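Local coordinates for helix-turn-helix domain-containing protein (Shewanella amazonensis SB2B, PDB 3KE2) that is of unknown function but belongs to a winged helix-turn-helix family, so it may bind DNA, at residues K17-L20 with R21-L25; A89-D92 with T93-E97. All coordinates share one frame; numbering follows the deposited sequence. Where two conformers were deposited one is given.

Interaction 1. Residues K17-L20 with R21-L25; sequences KAFL and RKLYL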
ATOM      1  N   LYS A  17       5.818   8.419  -0.884  1.00 22.28           N
ATOM      2  CA  LYS A  17       7.198   8.159  -0.513  1.00 21.91           C
ATOM      3  C   LYS A  17       7.163   7.243   0.703  1.00 21.01           C
ATOM      4  O   LYS A  17       7.828   6.213   0.726  1.00 20.82           O
ATOM      5  CB  LYS A  17       7.954   9.487  -0.248  1.00 22.40           C
ATOM      6  CG  LYS A  17       9.495   9.367  -0.130  1.00 24.04           C
ATOM      7  CD  LYS A  17      10.200  10.722   0.135  1.00 26.28           C
ATOM      8  CE  LYS A  17      11.736  10.539   0.259  1.00 27.70           C
ATOM      9  NZ  LYS A  17      12.474  11.784   0.659  1.00 28.15           N
ATOM     10  N   ALA A  18       6.325   7.594   1.681  1.00 20.34           N
ATOM     11  CA  ALA A  18       6.186   6.811   2.918  1.00 19.91           C
ATOM     12  C   ALA A  18       5.702   5.407   2.660  1.00 19.42           C
ATOM     13  O   ALA A  18       6.047   4.496   3.386  1.00 20.80           O
ATOM     14  CB  ALA A  18       5.245   7.515   3.917  1.00 19.73           C
ATOM     15  N   PHE A  19       4.876   5.236   1.647  1.00 18.69           N
ATOM     16  CA  PHE A  19       4.351   3.921   1.279  1.00 17.54           C
ATOM     17  C   PHE A  19       5.454   3.067   0.664  1.00 16.96           C
ATOM     18  O   PHE A  19       5.647   1.928   1.046  1.00 16.54           O
ATOM     19  CB  PHE A  19       3.152   4.097   0.317  1.00 17.52           C
ATOM     20  CG  PHE A  19       2.591   2.803  -0.241  1.00 17.36           C
ATOM     21  CD1 PHE A  19       1.716   2.030   0.503  1.00 16.36           C
ATOM     22  CD2 PHE A  19       2.912   2.391  -1.543  1.00 16.98           C
ATOM     23  CE1 PHE A  19       1.215   0.851  -0.012  1.00 16.61           C
ATOM     24  CE2 PHE A  19       2.403   1.224  -2.057  1.00 17.27           C
ATOM     25  CZ  PHE A  19       1.559   0.450  -1.292  1.00 17.16           C
ATOM     26  N   LEU A  20       6.184   3.625  -0.285  1.00 16.71           N
ATOM     27  CA  LEU A  20       7.254   2.884  -0.917  1.00 17.22           C
ATOM     28  C   LEU A  20       8.346   2.506   0.107  1.00 18.20           C
ATOM     29  O   LEU A  20       9.043   1.495  -0.062  1.00 18.16           O
ATOM     30  CB  LEU A  20       7.844   3.685  -2.081  1.00 17.07           C
ATOM     31  CG  LEU A  20       6.933   3.948  -3.293  1.00 16.58           C
ATOM     32  CD1 LEU A  20       7.603   4.936  -4.207  1.00 16.12           C
ATOM     33  CD2 LEU A  20       6.569   2.670  -4.055  1.00 14.61           C
ATOM     34  N   ARG A  21       8.496   3.313   1.162  1.00 18.87           N
ATOM     35  CA  ARG A  21       9.459   3.046   2.218  0.50 18.97           C
ATOM     36  C   ARG A  21       9.082   1.750   2.890  1.00 19.10           C
ATOM     37  O   ARG A  21       9.923   0.897   3.166  1.00 19.06           O
ATOM     38  CB  ARG A  21       9.471   4.192   3.252  0.50 19.34           C
ATOM     39  CG  ARG A  21      10.474   4.017   4.436  0.50 18.92           C
ATOM     40  CD  ARG A  21      10.469   5.215   5.440  0.50 18.48           C
ATOM     41  NE  ARG A  21      10.662   6.518   4.791  0.50 18.15           N
ATOM     42  CZ  ARG A  21       9.714   7.442   4.671  0.50 16.60           C
ATOM     43  NH1 ARG A  21       8.535   7.233   5.224  0.50 16.83           N
ATOM     44  NH2 ARG A  21       9.960   8.591   4.059  0.50 15.23           N
ATOM     45  N   LYS A  22       7.785   1.595   3.157  1.00 18.83           N
ATOM     46  CA  LYS A  22       7.328   0.387   3.832  1.00 18.85           C
ATOM     47  C   LYS A  22       7.541  -0.794   2.911  1.00 18.20           C
ATOM     48  O   LYS A  22       7.992  -1.835   3.366  1.00 18.73           O
ATOM     49  CB  LYS A  22       5.858   0.475   4.292  1.00 18.99           C
ATOM     50  CG  LYS A  22       5.501   1.754   5.105  1.00 21.30           C
ATOM     51  CD  LYS A  22       4.015   1.776   5.563  1.00 23.33           C
ATOM     52  CE  LYS A  22       3.425   3.227   5.696  1.00 24.41           C
ATOM     53  NZ  LYS A  22       4.167   4.149   6.586  1.00 26.82           N
ATOM     54  N   LEU A  23       7.256  -0.649   1.619  1.00 17.35           N
ATOM     55  CA  LEU A  23       7.448  -1.789   0.698  1.00 17.23           C
ATOM     56  C   LEU A  23       8.897  -2.171   0.525  1.00 17.59           C
ATOM     57  O   LEU A  23       9.222  -3.356   0.350  1.00 17.36           O
ATOM     58  CB  LEU A  23       6.835  -1.532  -0.680  1.00 17.09           C
ATOM     59  CG  LEU A  23       5.389  -1.936  -0.934  1.00 15.59           C
ATOM     60  CD1 LEU A  23       4.493  -1.653   0.210  1.00 15.35           C
ATOM     61  CD2 LEU A  23       4.928  -1.202  -2.200  1.00 16.68           C
ATOM     62  N   TYR A  24       9.763  -1.161   0.568  1.00 18.03           N
ATOM     63  CA  TYR A  24      11.199  -1.369   0.394  1.00 18.12           C
ATOM     64  C   TYR A  24      11.759  -2.107   1.597  1.00 18.00           C
ATOM     65  O   TYR A  24      12.547  -3.070   1.445  1.00 17.56           O
ATOM     66  CB  TYR A  24      11.937  -0.044   0.183  1.00 18.17           C
ATOM     67  CG  TYR A  24      13.395  -0.237  -0.131  1.00 19.46           C
ATOM     68  CD1 TYR A  24      13.802  -0.731  -1.362  1.00 21.45           C
ATOM     69  CD2 TYR A  24      14.366   0.080   0.785  1.00 21.16           C
ATOM     70  CE1 TYR A  24      15.163  -0.921  -1.661  1.00 22.23           C
ATOM     71  CE2 TYR A  24      15.713  -0.106   0.501  1.00 22.68           C
ATOM     72  CZ  TYR A  24      16.106  -0.608  -0.722  1.00 22.75           C
ATOM     73  OH  TYR A  24      17.458  -0.773  -0.988  1.00 25.60           O
ATOM     74  N   LEU A  25      11.374  -1.663   2.792  1.00 17.78           N
ATOM     75  CA  LEU A  25      11.843  -2.341   4.000  1.00 17.74           C
ATOM     76  C   LEU A  25      11.377  -3.801   3.974  1.00 17.85           C
ATOM     77  O   LEU A  25      12.165  -4.734   4.171  1.00 17.48           O
ATOM     78  CB  LEU A  25      11.352  -1.645   5.251  1.00 17.36           C
ATOM     79  CG  LEU A  25      12.024  -0.345   5.575  1.00 16.94           C
ATOM     80  CD1 LEU A  25      11.470   0.183   6.876  1.00 15.94           C
ATOM     81  CD2 LEU A  25      13.491  -0.617   5.681  1.00 17.78           C
TER
HETATM   82  O   HOH W   1       6.904   4.874   6.555  1.00 19.71           O

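Interaction 2. Residues A89-D92 with T93-E97; sequences AWMD and THVDE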
ATOM      1  N   ALA A  89       6.143  -9.496  -5.400  1.00 17.90           N
ATOM      2  CA  ALA A  89       6.775  -9.557  -6.726  1.00 18.16           C
ATOM      3  C   ALA A  89       6.916  -8.179  -7.396  1.00 18.39           C
ATOM      4  O   ALA A  89       7.807  -7.957  -8.217  1.00 18.38           O
ATOM      5  CB  ALA A  89       5.991 -10.500  -7.636  1.00 17.88           C
ATOM      6  N   TRP A  90       6.024  -7.266  -7.055  1.00 18.80           N
ATOM      7  CA  TRP A  90       6.055  -5.927  -7.633  1.00 19.25           C
ATOM      8  C   TRP A  90       7.329  -5.205  -7.247  1.00 19.48           C
ATOM      9  O   TRP A  90       7.997  -4.634  -8.086  1.00 19.36           O
ATOM     10  CB  TRP A  90       4.841  -5.120  -7.173  1.00 19.23           C
ATOM     11  CG  TRP A  90       4.726  -3.790  -7.826  1.00 18.69           C
ATOM     12  CD1 TRP A  90       4.067  -3.507  -8.970  1.00 18.18           C
ATOM     13  CD2 TRP A  90       5.284  -2.557  -7.364  1.00 16.71           C
ATOM     14  NE1 TRP A  90       4.169  -2.159  -9.257  1.00 18.08           N
ATOM     15  CE2 TRP A  90       4.922  -1.562  -8.284  1.00 17.32           C
ATOM     16  CE3 TRP A  90       6.046  -2.200  -6.260  1.00 17.09           C
ATOM     17  CZ2 TRP A  90       5.308  -0.230  -8.139  1.00 17.56           C
ATOM     18  CZ3 TRP A  90       6.428  -0.877  -6.112  1.00 17.59           C
ATOM     19  CH2 TRP A  90       6.055   0.095  -7.053  1.00 16.51           C
HETATM   20  N   MSE A  91       7.668  -5.223  -5.969  1.00 20.58           N
HETATM   21  CA  MSE A  91       8.896  -4.556  -5.528  1.00 21.08           C
HETATM   22  C   MSE A  91      10.123  -5.157  -6.260  1.00 22.16           C
HETATM   23  O   MSE A  91      11.054  -4.423  -6.615  1.00 22.09           O
HETATM   24  CB  MSE A  91       9.061  -4.611  -4.001  1.00 20.82           C
HETATM   25  CG  MSE A  91      10.259  -3.829  -3.568  1.00 20.30           C
HETATM   26 SE   MSE A  91      10.069  -1.940  -3.932  0.75 19.15          SE
HETATM   27  CE  MSE A  91      11.788  -1.554  -4.488  1.00 15.58           C
ATOM     28  N   ASP A  92      10.101  -6.478  -6.518  1.00 23.47           N
ATOM     29  CA  ASP A  92      11.208  -7.163  -7.234  1.00 24.24           C
ATOM     30  C   ASP A  92      11.554  -6.449  -8.534  1.00 24.79           C
ATOM     31  O   ASP A  92      12.718  -6.273  -8.896  1.00 25.44           O
ATOM     32  CB  ASP A  92      10.864  -8.617  -7.571  1.00 24.15           C
ATOM     33  CG  ASP A  92      10.682  -9.494  -6.340  1.00 25.15           C
ATOM     34  OD1 ASP A  92      10.951  -9.061  -5.198  1.00 26.92           O
ATOM     35  OD2 ASP A  92      10.282 -10.661  -6.522  1.00 28.02           O
ATOM     36  N   THR A  93      10.523  -6.029  -9.224  1.00 25.36           N
ATOM     37  CA  THR A  93      10.661  -5.364 -10.494  1.00 25.75           C
ATOM     38  C   THR A  93      11.087  -3.915 -10.393  1.00 26.03           C
ATOM     39  O   THR A  93      11.791  -3.433 -11.274  1.00 26.13           O
ATOM     40  CB  THR A  93       9.284  -5.404 -11.217  1.00 26.04           C
ATOM     41  OG1 THR A  93       8.833  -6.773 -11.286  1.00 26.14           O
ATOM     42  CG2 THR A  93       9.330  -4.735 -12.634  1.00 25.57           C
ATOM     43  N   HIS A  94      10.698  -3.232  -9.313  1.00 26.37           N
ATOM     44  CA  HIS A  94      10.949  -1.784  -9.180  1.00 26.69           C
ATOM     45  C   HIS A  94      12.015  -1.352  -8.150  1.00 26.84           C
ATOM     46  O   HIS A  94      12.157  -0.148  -7.862  1.00 26.43           O
ATOM     47  CB  HIS A  94       9.582  -1.095  -8.878  1.00 27.13           C
ATOM     48  CG  HIS A  94       8.554  -1.237  -9.987  1.00 28.17           C
ATOM     49  ND1 HIS A  94       7.857  -2.408 -10.224  1.00 29.19           N
ATOM     50  CD2 HIS A  94       8.095  -0.345 -10.902  1.00 28.86           C
ATOM     51  CE1 HIS A  94       7.043  -2.242 -11.256  1.00 29.32           C
ATOM     52  NE2 HIS A  94       7.164  -0.997 -11.681  1.00 29.32           N
ATOM     53  N   VAL A  95      12.812  -2.299  -7.651  1.00 27.13           N
ATOM     54  CA  VAL A  95      13.806  -1.984  -6.606  1.00 27.40           C
ATOM     55  C   VAL A  95      14.726  -0.798  -6.907  1.00 27.97           C
ATOM     56  O   VAL A  95      14.834   0.119  -6.105  1.00 27.64           O
ATOM     57  CB  VAL A  95      14.727  -3.193  -6.266  1.00 27.86           C
ATOM     58  CG1 VAL A  95      15.651  -2.841  -5.086  1.00 26.73           C
ATOM     59  CG2 VAL A  95      13.921  -4.426  -5.949  1.00 28.04           C
ATOM     60  N   ASP A  96      15.407  -0.829  -8.044  1.00 28.92           N
ATOM     61  CA  ASP A  96      16.355   0.236  -8.387  1.00 29.69           C
ATOM     62  C   ASP A  96      15.683   1.614  -8.368  1.00 30.25           C
ATOM     63  O   ASP A  96      16.211   2.589  -7.798  1.00 30.27           O
ATOM     64  CB  ASP A  96      16.979   0.002  -9.772  1.00 29.95           C
ATOM     65  CG  ASP A  96      17.845  -1.270  -9.862  1.00 30.69           C
ATOM     66  OD1 ASP A  96      17.799  -2.153  -8.971  1.00 30.31           O
ATOM     67  OD2 ASP A  96      18.575  -1.381 -10.879  1.00 32.56           O
ATOM     68  N   GLU A  97      14.512   1.667  -9.001  1.00 30.71           N
ATOM     69  CA  GLU A  97      13.719   2.884  -9.115  1.00 31.08           C
ATOM     70  C   GLU A  97      13.329   3.449  -7.725  1.00 30.99           C
ATOM     71  O   GLU A  97      13.533   4.645  -7.413  1.00 30.78           O
ATOM     72  CB  GLU A  97      12.483   2.564  -9.964  1.00 31.23           C
ATOM     73  CG  GLU A  97      11.623   3.749 -10.349  1.00 32.49           C
ATOM     74  CD  GLU A  97      10.355   3.331 -11.126  1.00 34.52           C
ATOM     75  OE1 GLU A  97      10.064   2.108 -11.239  1.00 35.47           O
ATOM     76  OE2 GLU A  97       9.650   4.235 -11.625  1.00 35.20           O
TER

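Interaction 1. Residues K17-L20 with R21-L25
Two successive turns of helix 14-31, the first helix of the winged helix-turn-helix chain, meet here through Phe19 and Leu23 on one side and Ala18, Arg21 and Lys22 on another. The backbone bonds are those of an alpha helix. Arg21 N reaches Lys17 O at 3.0 Å, and Leu23 N reaches Phe19 O. Tyr24 N to Leu20 O is 2.8 Å, while the bond from Lys22 N to Ala18 O is weak.

With chi1 at 175° the Phe19 ring swings to the side of its own carbonyl carbon, toward the next turn, where Leu23 meets it. The ring and the Leu23 side chain lie across each other at a slant. Leu23 CD1 sits over one face of the Phe19 ring, 4.2 Å from the centroid, as a CH-pi contact. The other methyl of Leu23, CD2, comes to 3.5 Å from Phe19 CE2. Both residues are buried and also touch Ile60. In the two-chain assembly, Phe19 packs on Asp59 and Leu23 on Pro85 of the second subunit. An alanine at Phe19 removes the ring face under Leu23 CD1 and is likely to open a gap beside Ile60.

On the polar side, a water sits beside the Ala18 carbonyl. It accepts from Lys22 NZ at 2.8 Å and gives a weak bond to Ala18 O. Lys22 NZ also hydrogen-bonds Ser56 OG. Arg21 was modelled in two conformers, so its part is tentative. In the conformer given, a bend at chi3 (-53°) folds the guanidinium back along the helix. There NH1 donates to the same water, which lies in the guanidinium plane, and comes to 3.6 Å from Ala18 CB. Arg21 also touches Thr49 of helix 47-55 and Leu102 of helix 88-102.

Interaction 2. Residues A89-D92 with T93-E97
The Trp90 indole and the His94 imidazole lie face on face in an offset stack. The centroids of the imidazole and the six-membered ring are 4.2 Å apart, with the planes at 11°. His94 ND1 stands 3.6 Å above the indole plane, and His94 CE1 is 3.5 Å from Trp90 NE1. His94 CB adds a CH-pi contact over the same six-membered ring.

At the imidazole edge, close to its plane, is Trp90 O. His94 ND1 donates to it at 3.1 Å with an N-H...O angle of 162°. The same oxygen accepts from His94 N at 3.3 Å. The stack and this side-chain bond together fix the rotation of the imidazole. His94 CG lies anti to its own carbonyl carbon (chi1 -63°), which turns the ring back toward the preceding turn.

Met91, present as selenomethionine, ends near Val95, but it is modelled too close there and the detail is doubtful. A weak bond joins Thr93 OG1 to Ala89 O. The helix is kinked here: the backbone N atoms of Asp96 and Glu97 have no bond to the preceding turn.

Trp90 packs on Gly84 of the second subunit. Met91, Asp92 and Val95 touch His27, so this part of helix 88-102 lies against helix 14-31.

In the fold
From the N terminus, the chain first runs through interaction 1 on helix 14-31. It then passes helices 36-43 and 47-55 and the two-stranded antiparallel sheet of 63-67 and 77-82. Interaction 2 follows on helix 88-102. Each contact joins neighbouring turns of its own helix and closes no loop. The two are in series and neither nest nor cross. Interactions 1 and 2 lie about 11 Å apart, centre to centre, yet they touch in space. Tyr24 CD1 packs on Met91 CE at 3.8 Å, and Leu20 CD2 on Trp90 CH2 at 4.0 Å. Tyr24 CE1 also meets Val95 CG1. These contacts tie the first helix to the helix after the sheet.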